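Local atomic coordinates of Lin1840 protein (Listeria innocua serovar 6a, PDB entry 4ZOC), a protein that probably hydrolyses terminal, non-reducing beta-D-glucosyl residues, releasing beta-D-glucose, as a family 3 glycoside hydrolase involved in beta-1,2-glucan metabolism. Residues L23-F28 / Q45-T50; V87-V92 / L333-D338; A275-H280 / K287-F292; S64-M69 / R347-N352. The protein carries 2 engineered substitutions. All coordinates share one frame; numbering follows the deposited sequence.

In the fold
The TIM barrel of this multidomain beta-glucosidase accounts for contacts 1, 2 and 3, and contact 4 ties it to the chain that leaves it. Contact 1 sits on strand 23-25 and contact 2 on strand 87-90 of the same parallel sheet; their centres are about 19 Å apart and they touch where Gln-24 meets Met-89. Contact 4 lies about 14 Å from contact 2, between centres, and Phe-88 packs on Met-69 there. Contact 3, its centre about 25 Å from that of contact 2, lies in the chain leading to strand 301-302. Along the sequence contact 1 closes first, whereas contact 4 encloses contact 2, which encloses contact 3, so distant parts of the chain are drawn onto one barrel.

Contact 1: residues L23-F28 / Q45-T50; sequences LQLSPF and QEMKLT
Leu-25 and Leu-49 reach toward each other tip to tip, joining the first strand of the TIM barrel to the end of the helix that follows it. Leu-49 CD1 lies 3.9 Å from Leu-25 CD2 and 4.1 Å from Leu-25 CD1, so one methyl sits against both ends of the fork. The other branch of Leu-49 serves a second neighbour, its CD2 lying 4.2 Å from Leu-23 CD2. Met-47 runs past Leu-25 in the opposite direction, and its CE approaches Leu-25 CD2 to 4.2 Å. A bend at the thioether (chi3 71°) turns that methyl, and the flexible side chain of methionine suits such a fit between branched neighbours.

Leu-23 and Leu-25 both face the helix because alternate residues of a strand share a side. Gln-24, between them, points elsewhere and bonds through NE2 to Ser-59 OG on the neighbouring strand 59-61. Leu-44 and Phe-30 add to the apolar layer around Leu-49 and Leu-25.

What places Met-47 and Leu-49 together is the way the helix stops. Lys-48 breaks it in a Schellman motif, its positive phi of 59° reversing the chain so that Leu-49 comes back toward the strand while the lysine side chain stays exposed. Thr-50 then serves as N-cap of helix 51-54, a usual role for a threonine hydroxyl. His-309 NE2 is hydrogen-bonded to Met-47 O, and within the last turn Lys-48 N donates to Gln-45 O at 3.1 Å.

Contact 2: residues V87-V92 / L333-D338; sequences VFMADV and LNLKND
Val-87 and Lys-336 meet through carbon: the two side chains cross obliquely, with Val-87 CG1 3.6 Å from Lys-336 CE. This methyl stands between the backbone N and carbonyl carbon of its own residue (chi1 54°), while CG2 turns to Leu-335, whose CD2 is 4.4 Å away. Met-89 extends its thioether from further along the strand, bringing CE to 4.2 Å from the same Leu-335 CD2. Compact valine fits where the backbones are close, and unbranched methionine spans the longer gap.

Helix 322-338 runs across the beginning of strand 87-90 at 85°, their axes 10.0 Å apart, and so helps close the N-terminal mouth of the TIM barrel, the end away from the bound glucose.

The polar interactions belong to the tip of Lys-336. Its extended aliphatic chain slides beside Val-87 and delivers NZ to Gln-21 OE1 and to the carbonyl oxygens of Gly-58 and Pro-85. These three acceptors lie just before strands 23-25, 59-61 and 87-90, so one buried amine joins the starts of three neighbouring strands, and the carbonyls would be expected to stabilise its positive charge.

Contact 3: residues A275-H280 / K287-F292; sequences AEVINH and KEAAQF
Val-277 takes chi1 -52°, which leaves CG2 in the crowded position between its backbone N and carbonyl carbon and aims that methyl at Ala-289. Ile-278 uses a different position: chi1 -57° sets CG1 anti to the carbonyl carbon, and that branch reaches the same alanine. The two side chains therefore converge on one small group. Val-277 CG2 lies 3.8 Å from Ala-289 CB and 3.9 Å from Ala-289 CA, so it rests on the helix backbone as well as on the methyl. Ile-278 CG1 is 4.1 Å from Ala-289 CB. Alanine suits this place because its short side chain lets the neighbouring segment come close to the helix, while branched residues supply the bulk from the other side. Pro-245 also packs on Val-277.

The polar residues of 275-280 have other partners. Glu-276 forms a salt bridge with Arg-572 of the second subunit, Asn-279 ND2 bonds to Gly-571 O of that subunit, and His-280 NE2 reaches Phe-238 O in its own chain. Thus Val-277 and Ile-278 pack on the helix while Glu-276 and Asn-279 reach the second subunit.

Residues 275-280 come shortly after Trp-271 of the glucose pocket, and helix 286-295 leads on to strand 301-302. The contact belongs to the beta-alpha-beta crossover between the seventh and eighth strands of the TIM barrel.

Contact 4: residues S64-M69 / R347-N352; sequences SSALDM and RGLKNN
Leu-349 sets one methyl against two residues of helix 66-79, Ala-66 and Met-69, which stand one turn apart on the same face. Its CD1 is 3.6 Å from Met-69 CE and 3.9 Å from Ala-66 CB. Met-69 leaves its helix with CG anti to the backbone N (chi1 177°), then bends twice, so that the terminal methyl curls back to cross the leucine. The small alanine lets Leu-349 close on the first turn, and the pliable methionine fits around it.

Hydrogen bonds order the helix start. Ser-65 is the N-cap: its OG accepts from Asp-68 N at 3.2 Å and, weakly, from Leu-67 N. Asp-68 OD2 is gripped twice by Ser-64, by the backbone N at 3.0 Å through the anti lone pair and by OG at 2.7 Å from well above the carboxylate plane. Such bonds, with the helix dipole, would be expected to favour the charged carboxylate.

The facing loop has its own supports. Arg-347 donates to the carbonyls of Leu-179, Gln-185 and Leu-339, while at Gly-348's backbone angles a CB would press on Arg-347 O, calling for glycine. A type I beta turn follows from Leu-349 to Asn-352, closed by Asn-352 N to Leu-349 O. The loop joins helix 322-338 to helix 361-374, placing this contact where the linker toward the second domain of a family 3 glycosidase lies against an outer helix of the TIM barrel.

Contact 1: residues L23-F28 / Q45-T50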
loop_
_atom_site.group_PDB
_atom_site.type_symbol
_atom_site.label_atom_id
_atom_site.label_comp_id
_atom_site.label_asym_id
_atom_site.label_seq_id
_atom_site.Cartn_x
_atom_site.Cartn_y
_atom_site.Cartn_z
ATOM N N LEU A 23 19.129 29.749 8.920
ATOM C CA LEU A 23 19.861 28.573 9.317
ATOM C C LEU A 23 19.621 28.216 10.806
ATOM O O LEU A 23 19.656 29.071 11.689
ATOM C CB LEU A 23 21.313 28.798 9.092
ATOM C CG LEU A 23 22.240 27.684 9.560
ATOM C CD1 LEU A 23 22.143 26.456 8.704
ATOM C CD2 LEU A 23 23.625 28.237 9.589
ATOM N N GLN A 24 19.380 26.940 11.048
ATOM C CA GLN A 24 19.289 26.378 12.394
ATOM C C GLN A 24 20.404 25.376 12.648
ATOM O O GLN A 24 20.662 24.487 11.818
ATOM C CB GLN A 24 17.910 25.709 12.622
ATOM C CG GLN A 24 17.660 25.247 14.026
ATOM C CD GLN A 24 16.324 24.595 14.114
ATOM O OE1 GLN A 24 16.085 23.522 13.484
ATOM N NE2 GLN A 24 15.404 25.229 14.842
ATOM N N LEU A 25 21.042 25.530 13.828
ATOM C CA LEU A 25 22.185 24.712 14.238
ATOM C C LEU A 25 22.018 24.052 15.583
ATOM O O LEU A 25 21.312 24.574 16.428
ATOM C CB LEU A 25 23.472 25.538 14.231
ATOM C CG LEU A 25 23.804 26.152 12.927
ATOM C CD1 LEU A 25 25.045 27.020 13.195
ATOM C CD2 LEU A 25 24.108 25.170 11.836
ATOM N N SER A 26 22.721 22.923 15.777
ATOM C CA SER A 26 22.798 22.274 17.077
ATOM C C SER A 26 23.545 23.207 18.047
ATOM O O SER A 26 24.360 24.031 17.579
ATOM C CB SER A 26 23.572 20.991 16.940
ATOM O OG SER A 26 22.789 20.025 16.248
ATOM N N PRO A 27 23.313 23.083 19.363
ATOM C CA PRO A 27 23.839 24.123 20.264
ATOM C C PRO A 27 25.375 24.218 20.324
ATOM O O PRO A 27 25.966 25.314 20.580
ATOM C CB PRO A 27 23.302 23.725 21.622
ATOM C CG PRO A 27 22.967 22.230 21.502
ATOM C CD PRO A 27 22.440 22.147 20.078
ATOM N N PHE A 28 26.021 23.079 20.154
ATOM C CA PHE A 28 27.494 23.029 20.341
ATOM C C PHE A 28 28.261 23.593 19.148
ATOM O O PHE A 28 29.496 23.636 19.156
ATOM C CB PHE A 28 27.965 21.587 20.658
ATOM C CG PHE A 28 27.420 20.555 19.754
ATOM C CD1 PHE A 28 28.044 20.304 18.564
ATOM C CD2 PHE A 28 26.304 19.789 20.122
ATOM C CE1 PHE A 28 27.535 19.328 17.711
ATOM C CE2 PHE A 28 25.788 18.825 19.248
ATOM C CZ PHE A 28 26.416 18.608 18.070
ATOM N N GLN A 45 34.049 22.410 10.757
ATOM C CA GLN A 45 34.918 22.239 9.593
ATOM C C GLN A 45 34.177 21.509 8.479
ATOM O O GLN A 45 34.189 21.938 7.340
ATOM C CB GLN A 45 36.198 21.476 9.945
ATOM C CG GLN A 45 37.148 21.373 8.725
ATOM C CD GLN A 45 38.572 21.558 9.140
ATOM O OE1 GLN A 45 39.053 22.701 9.299
ATOM N NE2 GLN A 45 39.265 20.448 9.349
ATOM N N GLU A 46 33.500 20.424 8.849
ATOM C CA GLU A 46 32.778 19.587 7.894
ATOM C C GLU A 46 31.642 20.338 7.245
ATOM O O GLU A 46 31.437 20.194 6.038
ATOM C CB GLU A 46 32.295 18.302 8.545
ATOM C CG GLU A 46 31.214 17.549 7.780
ATOM C CD GLU A 46 30.569 16.427 8.615
ATOM O OE1 GLU A 46 31.027 16.131 9.755
ATOM O OE2 GLU A 46 29.568 15.836 8.134
ATOM N N MET A 47 30.949 21.185 8.007
ATOM C CA MET A 47 29.823 22.028 7.455
ATOM C C MET A 47 30.313 23.310 6.788
ATOM O O MET A 47 29.529 24.049 6.222
ATOM C CB MET A 47 28.856 22.363 8.578
ATOM C CG MET A 47 28.225 21.081 9.175
ATOM S SD MET A 47 26.970 21.424 10.383
ATOM C CE MET A 47 25.609 22.069 9.439
ATOM N N LYS A 48 31.607 23.589 6.956
ATOM C CA LYS A 48 32.280 24.787 6.445
ATOM C C LYS A 48 31.643 26.061 6.998
ATOM O O LYS A 48 31.456 27.076 6.271
ATOM C CB LYS A 48 32.341 24.738 4.902
ATOM C CG LYS A 48 33.162 23.491 4.448
ATOM C CD LYS A 48 33.010 23.078 2.997
ATOM C CE LYS A 48 33.318 24.196 2.006
ATOM N NZ LYS A 48 32.105 24.837 1.388
ATOM N N LEU A 49 31.330 26.014 8.298
ATOM C CA LEU A 49 30.697 27.160 8.969
ATOM C C LEU A 49 31.798 27.988 9.587
ATOM O O LEU A 49 32.730 27.411 10.175
ATOM C CB LEU A 49 29.713 26.742 10.069
ATOM C CG LEU A 49 28.464 25.983 9.587
ATOM C CD1 LEU A 49 27.828 25.235 10.754
ATOM C CD2 LEU A 49 27.579 27.017 8.958
ATOM N N THR A 50 31.649 29.312 9.483
ATOM C CA THR A 50 32.542 30.280 10.089
ATOM C C THR A 50 31.838 31.071 11.174
ATOM O O THR A 50 30.617 30.988 11.359
ATOM C CB THR A 50 32.904 31.284 9.002
ATOM O OG1 THR A 50 31.711 31.963 8.594
ATOM C CG2 THR A 50 33.545 30.583 7.796
#

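Contact 2: residues V87-V92 / L333-D338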
loop_
_atom_site.group_PDB
_atom_site.type_symbol
_atom_site.label_atom_id
_atom_site.label_comp_id
_atom_site.label_asym_id
_atom_site.label_seq_id
_atom_site.Cartn_x
_atom_site.Cartn_y
_atom_site.Cartn_z
ATOM N N VAL A 87 16.292 31.928 18.392
ATOM C CA VAL A 87 15.106 31.178 18.855
ATOM C C VAL A 87 15.513 29.708 19.037
ATOM O O VAL A 87 16.282 29.192 18.226
ATOM C CB VAL A 87 13.838 31.342 17.898
ATOM C CG1 VAL A 87 14.175 30.975 16.444
ATOM C CG2 VAL A 87 12.672 30.596 18.511
ATOM N N PHE A 88 15.077 29.100 20.152
ATOM C CA PHE A 88 15.472 27.750 20.602
ATOM C C PHE A 88 14.292 26.816 20.454
ATOM O O PHE A 88 13.201 27.050 21.022
ATOM C CB PHE A 88 15.882 27.802 22.084
ATOM C CG PHE A 88 17.247 28.428 22.321
ATOM C CD1 PHE A 88 17.421 29.826 22.261
ATOM C CD2 PHE A 88 18.357 27.614 22.531
ATOM C CE1 PHE A 88 18.678 30.357 22.438
ATOM C CE2 PHE A 88 19.625 28.140 22.747
ATOM C CZ PHE A 88 19.791 29.524 22.671
ATOM N N MET A 89 14.516 25.750 19.712
ATOM C CA MET A 89 13.499 24.765 19.435
ATOM C C MET A 89 13.936 23.371 19.880
ATOM O O MET A 89 15.157 23.059 19.955
ATOM C CB MET A 89 13.258 24.738 17.936
ATOM C CG MET A 89 13.081 26.090 17.294
ATOM S SD MET A 89 12.201 26.035 15.731
ATOM C CE MET A 89 12.473 27.710 15.206
ATOM N N ALA A 90 12.947 22.522 20.195
ATOM C CA ALA A 90 13.317 21.188 20.696
ATOM C C ALA A 90 12.215 20.189 20.420
ATOM O O ALA A 90 11.067 20.569 20.168
ATOM C CB ALA A 90 13.575 21.265 22.190
ATOM N N ASP A 91 12.571 18.916 20.495
ATOM C CA ASP A 91 11.579 17.832 20.378
ATOM C C ASP A 91 10.981 17.490 21.741
ATOM O O ASP A 91 11.584 16.718 22.474
ATOM C CB ASP A 91 12.273 16.615 19.776
ATOM C CG ASP A 91 12.555 16.834 18.279
ATOM O OD1 ASP A 91 11.590 16.900 17.465
ATOM O OD2 ASP A 91 13.686 16.918 17.947
ATOM N N VAL A 92 9.846 18.131 22.072
ATOM C CA VAL A 92 9.019 17.836 23.224
ATOM C C VAL A 92 7.743 17.193 22.732
ATOM O O VAL A 92 6.808 17.838 22.343
ATOM C CB VAL A 92 8.855 19.084 24.148
ATOM C CG1 VAL A 92 8.357 18.629 25.502
ATOM C CG2 VAL A 92 10.186 19.843 24.100
ATOM N N LEU A 333 11.644 36.831 12.274
ATOM C CA LEU A 333 11.656 37.910 13.254
ATOM C C LEU A 333 10.282 38.014 13.931
ATOM O O LEU A 333 10.229 38.212 15.165
ATOM C CB LEU A 333 12.033 39.206 12.584
ATOM C CG LEU A 333 13.512 39.518 12.418
ATOM C CD1 LEU A 333 14.529 38.430 12.492
ATOM C CD2 LEU A 333 13.759 40.557 11.324
ATOM N N ASN A 334 9.181 37.829 13.173
ATOM C CA ASN A 334 7.800 37.857 13.736
ATOM C C ASN A 334 7.625 36.748 14.790
ATOM O O ASN A 334 7.121 37.022 15.815
ATOM C CB ASN A 334 6.675 37.676 12.684
ATOM C CG ASN A 334 6.352 38.958 11.930
ATOM O OD1 ASN A 334 6.735 40.036 12.350
ATOM N ND2 ASN A 334 5.712 38.828 10.791
ATOM N N LEU A 335 8.109 35.524 14.535
ATOM C CA LEU A 335 8.133 34.466 15.569
ATOM C C LEU A 335 8.862 34.911 16.825
ATOM O O LEU A 335 8.372 34.708 17.960
ATOM C CB LEU A 335 8.739 33.199 15.002
ATOM C CG LEU A 335 8.969 32.053 16.005
ATOM C CD1 LEU A 335 7.686 31.614 16.667
ATOM C CD2 LEU A 335 9.676 30.874 15.339
ATOM N N LYS A 336 10.037 35.520 16.620
ATOM C CA LYS A 336 10.841 35.893 17.750
ATOM C C LYS A 336 10.092 36.954 18.520
ATOM O O LYS A 336 10.065 36.947 19.766
ATOM C CB LYS A 336 12.208 36.374 17.353
ATOM C CG LYS A 336 13.044 35.304 16.722
ATOM C CD LYS A 336 14.344 35.718 16.109
ATOM C CE LYS A 336 15.159 34.447 15.901
ATOM N NZ LYS A 336 16.503 34.650 15.342
ATOM N N ASN A 337 9.430 37.847 17.793
ATOM C CA ASN A 337 8.612 38.907 18.445
ATOM C C ASN A 337 7.408 38.374 19.215
ATOM O O ASN A 337 7.160 38.811 20.332
ATOM C CB ASN A 337 8.245 39.994 17.417
ATOM C CG ASN A 337 7.833 41.325 18.042
ATOM O OD1 ASN A 337 8.335 41.758 19.095
ATOM N ND2 ASN A 337 6.932 41.979 17.378
ATOM N N ASP A 338 6.722 37.372 18.638
ATOM C CA ASP A 338 5.630 36.677 19.240
ATOM C C ASP A 338 6.032 36.046 20.550
ATOM O O ASP A 338 5.218 35.970 21.453
ATOM C CB ASP A 338 5.050 35.616 18.268
ATOM C CG ASP A 338 4.287 36.242 17.088
ATOM O OD1 ASP A 338 4.037 37.475 17.052
ATOM O OD2 ASP A 338 3.887 35.501 16.186
#

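Contact 3: residues A275-H280 / K287-F292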
loop_
_atom_site.group_PDB
_atom_site.type_symbol
_atom_site.label_atom_id
_atom_site.label_comp_id
_atom_site.label_asym_id
_atom_site.label_seq_id
_atom_site.Cartn_x
_atom_site.Cartn_y
_atom_site.Cartn_z
ATOM N N ALA A 275 18.710 19.634 1.785
ATOM C CA ALA A 275 19.828 18.974 1.101
ATOM C C ALA A 275 19.378 17.666 0.454
ATOM O O ALA A 275 19.799 17.277 -0.642
ATOM C CB ALA A 275 20.979 18.754 2.089
ATOM N N GLU A 276 18.398 17.060 1.075
ATOM C CA GLU A 276 17.957 15.684 0.731
ATOM C C GLU A 276 17.103 15.694 -0.505
ATOM O O GLU A 276 16.878 14.640 -1.092
ATOM C CB GLU A 276 17.303 15.002 1.919
ATOM C CG GLU A 276 18.379 14.555 2.941
ATOM C CD GLU A 276 17.860 14.160 4.288
ATOM O OE1 GLU A 276 16.636 13.964 4.400
ATOM O OE2 GLU A 276 18.751 13.974 5.153
ATOM N N VAL A 277 16.644 16.862 -0.955
ATOM C CA VAL A 277 15.877 16.901 -2.221
ATOM C C VAL A 277 16.827 16.493 -3.369
ATOM O O VAL A 277 16.377 15.983 -4.454
ATOM C CB VAL A 277 15.101 18.219 -2.459
ATOM C CG1 VAL A 277 14.237 18.604 -1.301
ATOM C CG2 VAL A 277 15.991 19.396 -2.801
ATOM N N ILE A 278 18.128 16.706 -3.165
ATOM C CA ILE A 278 19.136 16.156 -4.096
ATOM C C ILE A 278 19.078 14.607 -4.214
ATOM O O ILE A 278 19.115 14.038 -5.321
ATOM C CB ILE A 278 20.566 16.652 -3.714
ATOM C CG1 ILE A 278 20.600 18.190 -3.714
ATOM C CG2 ILE A 278 21.538 16.113 -4.750
ATOM C CD1 ILE A 278 21.844 18.715 -3.010
ATOM N N ASN A 279 19.078 13.923 -3.074
ATOM C CA ASN A 279 18.998 12.500 -3.058
ATOM C C ASN A 279 17.736 11.960 -3.753
ATOM O O ASN A 279 17.792 10.924 -4.401
ATOM C CB ASN A 279 19.080 11.938 -1.659
ATOM C CG ASN A 279 20.421 12.163 -1.019
ATOM O OD1 ASN A 279 21.464 12.216 -1.702
ATOM N ND2 ASN A 279 20.447 12.141 0.320
ATOM N N HIS A 280 16.597 12.626 -3.535
ATOM C CA HIS A 280 15.342 12.330 -4.196
ATOM C C HIS A 280 15.435 12.514 -5.714
ATOM O O HIS A 280 14.558 12.033 -6.460
ATOM C CB HIS A 280 14.236 13.304 -3.688
ATOM C CG HIS A 280 13.586 13.005 -2.379
ATOM N ND1 HIS A 280 12.667 11.991 -2.237
ATOM C CD2 HIS A 280 13.574 13.706 -1.205
ATOM C CE1 HIS A 280 12.145 12.059 -1.018
ATOM N NE2 HIS A 280 12.668 13.097 -0.367
ATOM N N LYS A 287 22.829 24.194 -4.929
ATOM C CA LYS A 287 22.338 25.463 -5.441
ATOM C C LYS A 287 20.872 25.340 -5.887
ATOM O O LYS A 287 20.047 26.145 -5.570
ATOM C CB LYS A 287 23.258 25.907 -6.615
ATOM C CG LYS A 287 22.874 27.234 -7.232
ATOM C CD LYS A 287 23.887 27.623 -8.300
ATOM C CE LYS A 287 23.610 29.043 -8.754
ATOM N NZ LYS A 287 24.624 29.362 -9.771
ATOM N N GLU A 288 20.552 24.245 -6.566
ATOM C CA GLU A 288 19.189 24.028 -6.907
ATOM C C GLU A 288 18.284 23.730 -5.682
ATOM O O GLU A 288 17.152 24.185 -5.625
ATOM C CB GLU A 288 19.095 22.864 -7.956
ATOM C CG GLU A 288 19.625 23.300 -9.346
ATOM C CD GLU A 288 19.245 22.383 -10.485
ATOM O OE1 GLU A 288 18.663 21.271 -10.274
ATOM O OE2 GLU A 288 19.611 22.748 -11.624
ATOM N N ALA A 289 18.791 22.915 -4.760
ATOM C CA ALA A 289 18.080 22.604 -3.515
ATOM C C ALA A 289 17.669 23.882 -2.780
ATOM O O ALA A 289 16.501 24.073 -2.398
ATOM C CB ALA A 289 18.936 21.736 -2.612
ATOM N N ALA A 290 18.623 24.818 -2.674
ATOM C CA ALA A 290 18.360 26.146 -2.099
ATOM C C ALA A 290 17.325 26.915 -2.886
ATOM O O ALA A 290 16.372 27.478 -2.356
ATOM C CB ALA A 290 19.697 26.932 -2.038
ATOM N N GLN A 291 17.507 26.981 -4.185
ATOM C CA GLN A 291 16.556 27.748 -4.981
ATOM C C GLN A 291 15.139 27.208 -4.848
ATOM O O GLN A 291 14.216 27.937 -4.625
ATOM C CB GLN A 291 16.961 27.729 -6.457
ATOM C CG GLN A 291 16.070 28.562 -7.340
ATOM C CD GLN A 291 16.395 28.408 -8.824
ATOM O OE1 GLN A 291 17.513 28.069 -9.236
ATOM N NE2 GLN A 291 15.411 28.703 -9.637
ATOM N N PHE A 292 14.977 25.901 -5.052
ATOM C CA PHE A 292 13.614 25.321 -5.110
ATOM C C PHE A 292 12.965 25.343 -3.711
ATOM O O PHE A 292 11.812 25.613 -3.580
ATOM C CB PHE A 292 13.664 23.894 -5.688
ATOM C CG PHE A 292 14.327 23.788 -7.041
ATOM C CD1 PHE A 292 14.324 24.868 -7.926
ATOM C CD2 PHE A 292 14.877 22.597 -7.452
ATOM C CE1 PHE A 292 14.924 24.728 -9.177
ATOM C CE2 PHE A 292 15.449 22.454 -8.724
ATOM C CZ PHE A 292 15.466 23.532 -9.553
#

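Contact 4: residues S64-M69 / R347-N352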
loop_
_atom_site.group_PDB
_atom_site.type_symbol
_atom_site.label_atom_id
_atom_site.label_comp_id
_atom_site.label_asym_id
_atom_site.label_seq_id
_atom_site.Cartn_x
_atom_site.Cartn_y
_atom_site.Cartn_z
ATOM N N SER A 64 20.698 21.632 25.437
ATOM C CA SER A 64 20.711 20.574 26.425
ATOM C C SER A 64 20.144 20.950 27.757
ATOM O O SER A 64 19.831 20.047 28.540
ATOM C CB SER A 64 22.133 19.926 26.574
ATOM O OG SER A 64 23.081 20.896 26.954
ATOM N N SER A 65 19.994 22.247 28.053
ATOM C CA SER A 65 19.532 22.737 29.355
ATOM C C SER A 65 19.406 24.272 29.357
ATOM O O SER A 65 19.829 24.961 28.406
ATOM C CB SER A 65 20.545 22.402 30.482
ATOM O OG SER A 65 21.735 23.184 30.336
ATOM N N ALA A 66 18.823 24.786 30.422
ATOM C CA ALA A 66 18.678 26.248 30.603
ATOM C C ALA A 66 20.007 26.929 30.571
ATOM O O ALA A 66 20.100 27.975 29.990
ATOM C CB ALA A 66 17.996 26.563 31.912
ATOM N N LEU A 67 21.051 26.324 31.148
ATOM C CA LEU A 67 22.361 26.977 31.168
ATOM C C LEU A 67 23.031 26.961 29.760
ATOM O O LEU A 67 23.826 27.846 29.411
ATOM C CB LEU A 67 23.293 26.382 32.212
ATOM C CG LEU A 67 23.583 27.088 33.525
ATOM C CD1 LEU A 67 22.421 27.831 34.163
ATOM C CD2 LEU A 67 24.182 26.111 34.542
ATOM N N ASP A 68 22.756 25.907 29.000
ATOM C CA ASP A 68 23.182 25.804 27.630
ATOM C C ASP A 68 22.568 27.000 26.889
ATOM O O ASP A 68 23.285 27.805 26.234
ATOM C CB ASP A 68 22.771 24.459 26.998
ATOM C CG ASP A 68 23.698 23.995 25.882
ATOM O OD1 ASP A 68 24.725 24.651 25.581
ATOM O OD2 ASP A 68 23.373 22.951 25.243
ATOM N N MET A 69 21.262 27.147 27.005
ATOM C CA MET A 69 20.551 28.248 26.355
ATOM C C MET A 69 21.126 29.627 26.771
ATOM O O MET A 69 21.477 30.485 25.933
ATOM C CB MET A 69 19.067 28.127 26.673
ATOM C CG MET A 69 18.158 29.218 26.141
ATOM S SD MET A 69 18.175 30.819 26.923
ATOM C CE MET A 69 17.153 30.472 28.359
ATOM N N ARG A 347 13.509 34.617 27.882
ATOM C CA ARG A 347 12.155 34.163 28.097
ATOM C C ARG A 347 11.910 33.661 29.521
ATOM O O ARG A 347 11.489 32.511 29.792
ATOM C CB ARG A 347 11.785 33.134 27.014
ATOM C CG ARG A 347 10.320 33.083 26.768
ATOM C CD ARG A 347 9.969 32.756 25.345
ATOM N NE ARG A 347 8.516 32.816 25.278
ATOM C CZ ARG A 347 7.690 31.838 25.645
ATOM N NH1 ARG A 347 8.147 30.685 26.116
ATOM N NH2 ARG A 347 6.391 32.047 25.562
ATOM N N GLY A 348 12.142 34.580 30.452
ATOM C CA GLY A 348 11.741 34.373 31.822
ATOM C C GLY A 348 12.807 33.840 32.755
ATOM O O GLY A 348 12.618 33.869 33.933
ATOM N N LEU A 349 13.943 33.405 32.238
ATOM C CA LEU A 349 14.861 32.677 33.033
ATOM C C LEU A 349 16.040 33.449 33.656
ATOM O O LEU A 349 16.698 32.936 34.537
ATOM C CB LEU A 349 15.429 31.540 32.220
ATOM C CG LEU A 349 14.441 30.489 31.708
ATOM C CD1 LEU A 349 15.279 29.270 31.236
ATOM C CD2 LEU A 349 13.433 30.101 32.760
ATOM N N LYS A 350 16.386 34.613 33.126
ATOM C CA LYS A 350 17.725 35.195 33.446
ATOM C C LYS A 350 17.918 35.390 34.926
ATOM O O LYS A 350 19.015 35.055 35.469
ATOM C CB LYS A 350 17.939 36.537 32.733
ATOM C CG LYS A 350 19.385 37.066 32.783
ATOM C CD LYS A 350 20.366 36.116 32.120
ATOM C CE LYS A 350 21.582 36.860 31.548
ATOM N NZ LYS A 350 22.843 36.256 32.010
ATOM N N ASN A 351 16.876 35.919 35.577
ATOM C CA ASN A 351 16.888 36.081 37.042
ATOM C C ASN A 351 15.856 35.246 37.784
ATOM O O ASN A 351 15.356 35.638 38.856
ATOM C CB ASN A 351 16.623 37.551 37.351
ATOM C CG ASN A 351 17.633 38.457 36.659
ATOM O OD1 ASN A 351 17.259 39.232 35.779
ATOM N ND2 ASN A 351 18.931 38.314 37.003
ATOM N N ASN A 352 15.521 34.097 37.204
ATOM C CA ASN A 352 14.454 33.291 37.710
ATOM C C ASN A 352 14.745 31.841 37.344
ATOM O O ASN A 352 14.335 31.353 36.276
ATOM C CB ASN A 352 13.100 33.714 37.171
ATOM C CG ASN A 352 11.966 32.910 37.772
ATOM O OD1 ASN A 352 12.087 32.386 38.862
ATOM N ND2 ASN A 352 10.886 32.784 37.058
#